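Local coordinates for centromeric protein-C, isoform A (Drosophila melanogaster, PDB 6O2K), which probably serves as an adaptor between centromeric chromatin and other kinetochore proteins, the piece described here being its C-terminal, dimer-forming cupin domain, at residues Pro26-Ser29 and Met30-Asn34; Ser38-Asn41 and Glu42-Phe45; Phe55-Thr58 and Lys59-Met63. All coordinates share one frame; numbering follows the deposited sequence.

How the contacts relate
The three contacts are local turns in series along the chain, all on one side of its centre and reaching the second subunit. Contact 2 is the buried one, its centre about 13 Å from the chain's centre; contact 3 is as near but leaves several charged residues exposed, and contact 1 is most peripheral at about 21 Å. Contacts 1 and 2 are 3-10 turns closed by backbone bonds, whereas contact 3 is an irregular connection held by a threonine hydroxyl, a water and a folded lysine. Contact 2 bridges the others: N41 ND2 donates to P26 O of contact 1, and E42 OE2 accepts from N57 ND2 of contact 3. Contacts 1 and 3 do not touch.

Contact 1. Residues Pro26-Ser29 and Met30-Asn34; sequences PSAS and MSDEN
M30 follows S29 and begins a short 3-10 turn, residues 30-33, its CB resting 3.7 Å from S29 C. Past CB the flexible thioether chain bends twice and leads off, so the methionine meets 26-29 through its root alone. The S31 amide leans toward the S29 hydroxyl: S31 N to S29 OG is 3.2 Å, but at 122° the bond is weak, and S29 was modelled in two conformers. S31's own OG, anti to its carbonyl carbon (chi1 -63°), serves the interface instead, bonding to V110 N of the second subunit; the small, polar serine fits this buried spot. D32 N then turns back to S29 O at 3.0 Å and 166°, as expected between positions i+3 and i, though S29 O is modelled too near the D32 carboxylate for its place to be sure. D32 OD2 also passes 4.1 Å from A28 CB, a loose approach to a small methyl group, and the side chain touches S39 as well. E33 N to M30 O (3.0 Å) and N34 N to S31 O (2.9 Å) continue the winding, and N34 ND2 donates to S109 OG and H108 O of the second subunit. The turn lies in the loop between helix 6-19 and strand 37-38, P26 packing on L14 and W17 of that helix while S29, S31 and N34 face strand 107-112 of the second subunit.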
loop_
_atom_site.group_PDB
_atom_site.type_symbol
_atom_site.label_atom_id
_atom_site.label_comp_id
_atom_site.label_asym_id
_atom_site.label_seq_id
_atom_site.Cartn_x
_atom_site.Cartn_y
_atom_site.Cartn_z
ATOM N N PRO B 26 -5.834 -12.879 7.088
ATOM C CA PRO B 26 -4.675 -12.323 7.793
ATOM C C PRO B 26 -4.906 -12.360 9.297
ATOM O O PRO B 26 -6.042 -12.355 9.775
ATOM C CB PRO B 26 -4.589 -10.880 7.271
ATOM C CG PRO B 26 -5.445 -10.838 6.048
ATOM C CD PRO B 26 -6.499 -11.885 6.229
ATOM N N SER B 27 -3.815 -12.424 10.045
ATOM C CA SER B 27 -3.916 -12.561 11.491
ATOM C C SER B 27 -4.506 -11.304 12.127
ATOM O O SER B 27 -4.280 -10.182 11.670
ATOM C CB SER B 27 -2.538 -12.844 12.084
ATOM O OG SER B 27 -1.545 -12.013 11.503
ATOM N N ALA B 28 -5.277 -11.495 13.191
ATOM C CA ALA B 28 -5.851 -10.357 13.891
ATOM C C ALA B 28 -4.906 -9.880 14.998
ATOM O O ALA B 28 -3.845 -10.460 15.244
ATOM C CB ALA B 28 -7.231 -10.717 14.441
ATOM N N SER B 29 -5.289 -8.795 15.668
ATOM C CA SER B 29 -4.531 -8.289 16.801
ATOM C C SER B 29 -5.492 -7.584 17.747
ATOM O O SER B 29 -6.545 -7.103 17.332
ATOM C CB SER B 29 -3.412 -7.340 16.354
ATOM O OG SER B 29 -3.870 -6.003 16.278
ATOM N N MET B 30 -5.137 -7.550 19.036
ATOM C CA MET B 30 -6.002 -6.848 19.985
ATOM C C MET B 30 -6.052 -5.349 19.699
ATOM O O MET B 30 -6.998 -4.666 20.122
ATOM C CB MET B 30 -5.541 -7.097 21.416
ATOM C CG MET B 30 -5.777 -8.546 21.880
ATOM S SD MET B 30 -7.530 -8.997 21.975
ATOM C CE MET B 30 -7.996 -8.117 23.467
ATOM N N SER B 31 -5.075 -4.832 18.960
ATOM C CA SER B 31 -5.129 -3.435 18.554
ATOM C C SER B 31 -6.293 -3.133 17.614
ATOM O O SER B 31 -6.583 -1.950 17.384
ATOM C CB SER B 31 -3.812 -3.027 17.892
ATOM O OG SER B 31 -2.744 -3.130 18.817
ATOM N N ASP B 32 -6.985 -4.154 17.080
ATOM C CA ASP B 32 -8.170 -3.846 16.282
ATOM C C ASP B 32 -9.308 -3.328 17.136
ATOM O O ASP B 32 -10.352 -2.944 16.584
ATOM C CB ASP B 32 -8.640 -5.059 15.452
ATOM C CG ASP B 32 -9.108 -6.257 16.310
ATOM O OD1 ASP B 32 -9.490 -6.087 17.481
ATOM O OD2 ASP B 32 -9.119 -7.390 15.779
ATOM N N GLU B 33 -9.132 -3.289 18.460
ATOM C CA GLU B 33 -10.085 -2.552 19.276
ATOM C C GLU B 33 -9.878 -1.038 19.191
ATOM O O GLU B 33 -10.755 -0.287 19.638
ATOM C CB GLU B 33 -10.009 -3.028 20.738
ATOM C CG GLU B 33 -10.518 -4.469 20.923
ATOM C CD GLU B 33 -10.662 -4.885 22.384
ATOM O OE1 GLU B 33 -9.799 -4.532 23.231
ATOM O OE2 GLU B 33 -11.650 -5.567 22.694
ATOM N N ASN B 34 -8.780 -0.575 18.599
ATOM C CA ASN B 34 -8.445 0.852 18.582
ATOM C C ASN B 34 -9.159 1.562 17.433
ATOM O O ASN B 34 -9.163 1.071 16.297
ATOM C CB ASN B 34 -6.936 1.058 18.458
ATOM C CG ASN B 34 -6.171 0.598 19.693
ATOM O OD1 ASN B 34 -6.753 0.366 20.755
ATOM N ND2 ASN B 34 -4.857 0.479 19.556
#

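Contact 2. Residues Ser38-Asn41 and Glu42-Phe45; sequences SSAN and ELIF
E42 folds back along S39, its CB lying 3.5 Å from S39 O. CG stands anti to the backbone N (chi1 -165°) and the chain runs on extended, which carries the carboxylate past S39 toward S38. There OE1 comes 4.4 Å from S38 CA and works through water: water 2 donates to OE1 at 2.9 Å and, weakly, to S39 O, while water 1 accepts from S39 N at 3.0 Å and also donates to OE1, at a length too short to be trusted. OE2 takes N57 ND2, so a glutamate suits the place by having two oxygens and the reach to use them apart. Its backbone belongs to a 3-10 turn in the link between strand 37-38 and strand 46-48 of this cupin domain: E42 N bonds S39 O at 3.1 Å, and L43 N bonds A40 O at 3.1 Å, both donors standing well above the carbonyl planes. The turn brings L43 CD1 within 4.2 Å of A40 CB, an apolar pair whose leucine also packs on W17 and Y56 and whose alanine is small enough to sit against L14. A40 N is held by D115 OD1 of the second subunit.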
loop_
_atom_site.group_PDB
_atom_site.type_symbol
_atom_site.label_atom_id
_atom_site.label_comp_id
_atom_site.label_asym_id
_atom_site.label_seq_id
_atom_site.Cartn_x
_atom_site.Cartn_y
_atom_site.Cartn_z
ATOM N N SER B 38 -7.181 0.013 11.309
ATOM C CA SER B 38 -7.908 -0.857 10.387
ATOM C C SER B 38 -7.010 -2.044 10.049
ATOM O O SER B 38 -6.026 -1.894 9.313
ATOM C CB SER B 38 -8.330 -0.097 9.133
ATOM O OG SER B 38 -9.171 0.981 9.490
ATOM N N SER B 39 -7.368 -3.220 10.569
ATOM C CA SER B 39 -6.566 -4.422 10.393
ATOM C C SER B 39 -6.924 -5.117 9.086
ATOM O O SER B 39 -8.052 -5.046 8.614
ATOM C CB SER B 39 -6.780 -5.383 11.564
ATOM O OG SER B 39 -8.088 -5.932 11.529
ATOM N N ALA B 40 -5.936 -5.803 8.497
ATOM C CA ALA B 40 -6.226 -6.579 7.293
ATOM C C ALA B 40 -7.201 -7.712 7.593
ATOM O O ALA B 40 -7.955 -8.143 6.707
ATOM C CB ALA B 40 -4.936 -7.142 6.691
ATOM N N ASN B 41 -7.205 -8.199 8.837
ATOM C CA ASN B 41 -8.130 -9.253 9.241
ATOM C C ASN B 41 -9.588 -8.835 9.038
ATOM O O ASN B 41 -10.458 -9.685 8.800
ATOM C CB ASN B 41 -7.848 -9.609 10.703
ATOM C CG ASN B 41 -8.840 -10.582 11.273
ATOM O OD1 ASN B 41 -9.894 -10.192 11.791
ATOM N ND2 ASN B 41 -8.513 -11.868 11.188
ATOM N N GLU B 42 -9.871 -7.540 9.122
ATOM C CA GLU B 42 -11.231 -7.024 8.994
ATOM C C GLU B 42 -11.696 -6.913 7.544
ATOM O O GLU B 42 -12.900 -6.763 7.310
ATOM C CB GLU B 42 -11.318 -5.652 9.681
ATOM C CG GLU B 42 -12.730 -5.139 9.960
ATOM C CD GLU B 42 -12.752 -3.687 10.435
ATOM O OE1 GLU B 42 -11.673 -3.070 10.553
ATOM O OE2 GLU B 42 -13.854 -3.156 10.692
ATOM N N LEU B 43 -10.786 -6.985 6.573
ATOM C CA LEU B 43 -11.157 -6.802 5.175
ATOM C C LEU B 43 -12.111 -7.897 4.727
ATOM O O LEU B 43 -11.961 -9.057 5.111
ATOM C CB LEU B 43 -9.915 -6.838 4.288
ATOM C CG LEU B 43 -8.885 -5.725 4.457
ATOM C CD1 LEU B 43 -7.626 -6.093 3.708
ATOM C CD2 LEU B 43 -9.464 -4.419 3.941
ATOM N N ILE B 44 -13.083 -7.528 3.894
ATOM C CA ILE B 44 -13.972 -8.499 3.256
ATOM C C ILE B 44 -14.255 -8.010 1.843
ATOM O O ILE B 44 -14.579 -6.836 1.638
ATOM C CB ILE B 44 -15.284 -8.719 4.041
ATOM C CG1 ILE B 44 -15.015 -9.425 5.379
ATOM C CG2 ILE B 44 -16.269 -9.543 3.216
ATOM C CD1 ILE B 44 -14.464 -10.846 5.239
ATOM N N PHE B 45 -14.090 -8.906 0.871
ATOM C CA PHE B 45 -14.280 -8.565 -0.532
ATOM C C PHE B 45 -15.758 -8.654 -0.914
ATOM O O PHE B 45 -16.449 -9.607 -0.541
ATOM C CB PHE B 45 -13.452 -9.508 -1.407
ATOM C CG PHE B 45 -11.994 -9.140 -1.496
ATOM C CD1 PHE B 45 -11.555 -8.192 -2.410
ATOM C CD2 PHE B 45 -11.066 -9.731 -0.653
ATOM C CE1 PHE B 45 -10.217 -7.855 -2.494
ATOM C CE2 PHE B 45 -9.721 -9.390 -0.733
ATOM C CZ PHE B 45 -9.299 -8.452 -1.652
HETATM O O HOH W 1 -9.880 -3.685 12.071
HETATM O O HOH W 2 -10.417 -2.666 8.017
#

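Contact 3. Residues Phe55-Thr58 and Lys59-Met63; sequences FYNT and KEKAM
T58 and K61 make the tight half of this contact. T58 OG1, set between the backbone N and the carbonyl carbon (chi1 59°), receives K61 N at 3.3 Å and meets water 3 at 2.6 Å. That water donates to Y56 O and accepts from M63 N, so one buried hydroxyl and one water tie together both limbs of the loop. Just before it, N57 centres an inverse gamma turn, with T58 N bonded to Y56 O. The lysine chain then curls back over T58: K61 CE lies 3.1 Å from T58 O and 3.3 Å from N57 OD1, the asparagine and lysine side chains running side by side in the same direction. Bent at chi2, chi3 and chi4, K61 delivers NZ to K59 O at 2.6 Å from above the carbonyl plane; a lysine suits this position because its long, flexible chain can run past T58 O and N57 OD1 and still bring NZ to K59 O. A valine in place of T58 would probably leave K61 N and water 3 without their shared oxygen, freeing the turn to shift. The other side is looser. F55 CD2 comes 4.0 Å from A62 C, and its ring lies oblique to the A62-M63 peptide, touching backbone atoms while the A62 methyl points away. K59 and E60, both exposed, direct their charged ends away from 55-58, as suits residues at a loop's outer bend, though K59 N bonds E118 OE1 of the second subunit. The loop joins the antiparallel neighbours 51-55 and 64-69 of the six-stranded sheet; Y56 pairs through its backbone with L64, M63 with R141 of strand 135-141, and T58 packs on S38 of strand 37-38.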
loop_
_atom_site.group_PDB
_atom_site.type_symbol
_atom_site.label_atom_id
_atom_site.label_comp_id
_atom_site.label_asym_id
_atom_site.label_seq_id
_atom_site.Cartn_x
_atom_site.Cartn_y
_atom_site.Cartn_z
ATOM N N PHE B 55 -12.242 -2.559 1.011
ATOM C CA PHE B 55 -11.645 -1.334 1.535
ATOM C C PHE B 55 -11.442 -1.411 3.043
ATOM O O PHE B 55 -12.253 -2.002 3.769
ATOM C CB PHE B 55 -12.497 -0.109 1.186
ATOM C CG PHE B 55 -12.311 0.354 -0.216
ATOM C CD1 PHE B 55 -13.009 -0.244 -1.256
ATOM C CD2 PHE B 55 -11.424 1.374 -0.508
ATOM C CE1 PHE B 55 -12.830 0.178 -2.560
ATOM C CE2 PHE B 55 -11.238 1.797 -1.815
ATOM C CZ PHE B 55 -11.932 1.193 -2.836
ATOM N N TYR B 56 -10.340 -0.829 3.505
ATOM C CA TYR B 56 -10.146 -0.641 4.932
ATOM C C TYR B 56 -11.259 0.230 5.493
ATOM O O TYR B 56 -11.655 1.235 4.890
ATOM C CB TYR B 56 -8.785 0.002 5.215
ATOM C CG TYR B 56 -7.606 -0.896 4.904
ATOM C CD1 TYR B 56 -7.166 -1.844 5.830
ATOM C CD2 TYR B 56 -6.919 -0.786 3.698
ATOM C CE1 TYR B 56 -6.082 -2.662 5.553
ATOM C CE2 TYR B 56 -5.830 -1.595 3.420
ATOM C CZ TYR B 56 -5.422 -2.535 4.351
ATOM O OH TYR B 56 -4.341 -3.347 4.074
ATOM N N ASN B 57 -11.771 -0.172 6.656
ATOM C CA ASN B 57 -12.847 0.543 7.339
ATOM C C ASN B 57 -12.303 1.780 8.066
ATOM O O ASN B 57 -12.432 1.936 9.282
ATOM C CB ASN B 57 -13.556 -0.407 8.297
ATOM C CG ASN B 57 -14.880 0.128 8.768
ATOM O OD1 ASN B 57 -15.477 0.992 8.126
ATOM N ND2 ASN B 57 -15.361 -0.396 9.890
ATOM N N THR B 58 -11.676 2.662 7.284
ATOM C CA THR B 58 -11.197 3.944 7.775
ATOM C C THR B 58 -12.371 4.888 8.038
ATOM O O THR B 58 -13.518 4.619 7.675
ATOM C CB THR B 58 -10.237 4.597 6.776
ATOM O OG1 THR B 58 -10.897 4.790 5.517
ATOM C CG2 THR B 58 -8.999 3.734 6.559
ATOM N N LYS B 59 -12.061 6.034 8.647
ATOM C CA LYS B 59 -13.112 6.979 9.016
ATOM C C LYS B 59 -13.847 7.520 7.791
ATOM O O LYS B 59 -15.067 7.725 7.841
ATOM C CB LYS B 59 -12.526 8.117 9.849
ATOM C CG LYS B 59 -12.019 7.666 11.211
ATOM C CD LYS B 59 -11.975 8.810 12.230
ATOM C CE LYS B 59 -12.902 9.964 11.850
ATOM N NZ LYS B 59 -13.558 10.584 13.041
ATOM N N GLU B 60 -13.136 7.739 6.673
ATOM C CA GLU B 60 -13.773 8.210 5.442
ATOM C C GLU B 60 -14.304 7.075 4.559
ATOM O O GLU B 60 -14.984 7.353 3.564
ATOM C CB GLU B 60 -12.803 9.091 4.633
ATOM C CG GLU B 60 -13.516 10.094 3.716
ATOM C CD GLU B 60 -12.602 11.182 3.153
ATOM O OE1 GLU B 60 -13.125 12.140 2.538
ATOM O OE2 GLU B 60 -11.370 11.083 3.311
ATOM N N LYS B 61 -13.963 5.821 4.875
ATOM C CA LYS B 61 -14.638 4.590 4.442
ATOM C C LYS B 61 -14.429 4.098 3.009
ATOM O O LYS B 61 -14.876 2.996 2.672
ATOM C CB LYS B 61 -16.166 4.743 4.514
ATOM C CG LYS B 61 -16.703 5.098 5.904
ATOM C CD LYS B 61 -16.955 3.893 6.803
ATOM C CE LYS B 61 -16.494 4.181 8.235
ATOM N NZ LYS B 61 -16.404 5.645 8.539
ATOM N N ALA B 62 -13.760 4.862 2.155
ATOM C CA ALA B 62 -13.654 4.470 0.751
ATOM C C ALA B 62 -12.412 5.140 0.189
ATOM O O ALA B 62 -12.407 5.669 -0.925
ATOM C CB ALA B 62 -14.867 4.723 -0.150
ATOM N N MET B 63 -11.317 5.115 0.950
ATOM C CA MET B 63 -10.141 5.858 0.547
ATOM C C MET B 63 -8.891 5.012 0.417
ATOM O O MET B 63 -7.923 5.481 -0.187
ATOM C CB MET B 63 -9.866 7.010 1.530
ATOM C CG MET B 63 -10.998 8.036 1.624
ATOM S SD MET B 63 -11.351 8.938 0.082
ATOM C CE MET B 63 -9.966 10.039 0.032
HETATM O O HOH W 3 -10.729 3.473 3.229
#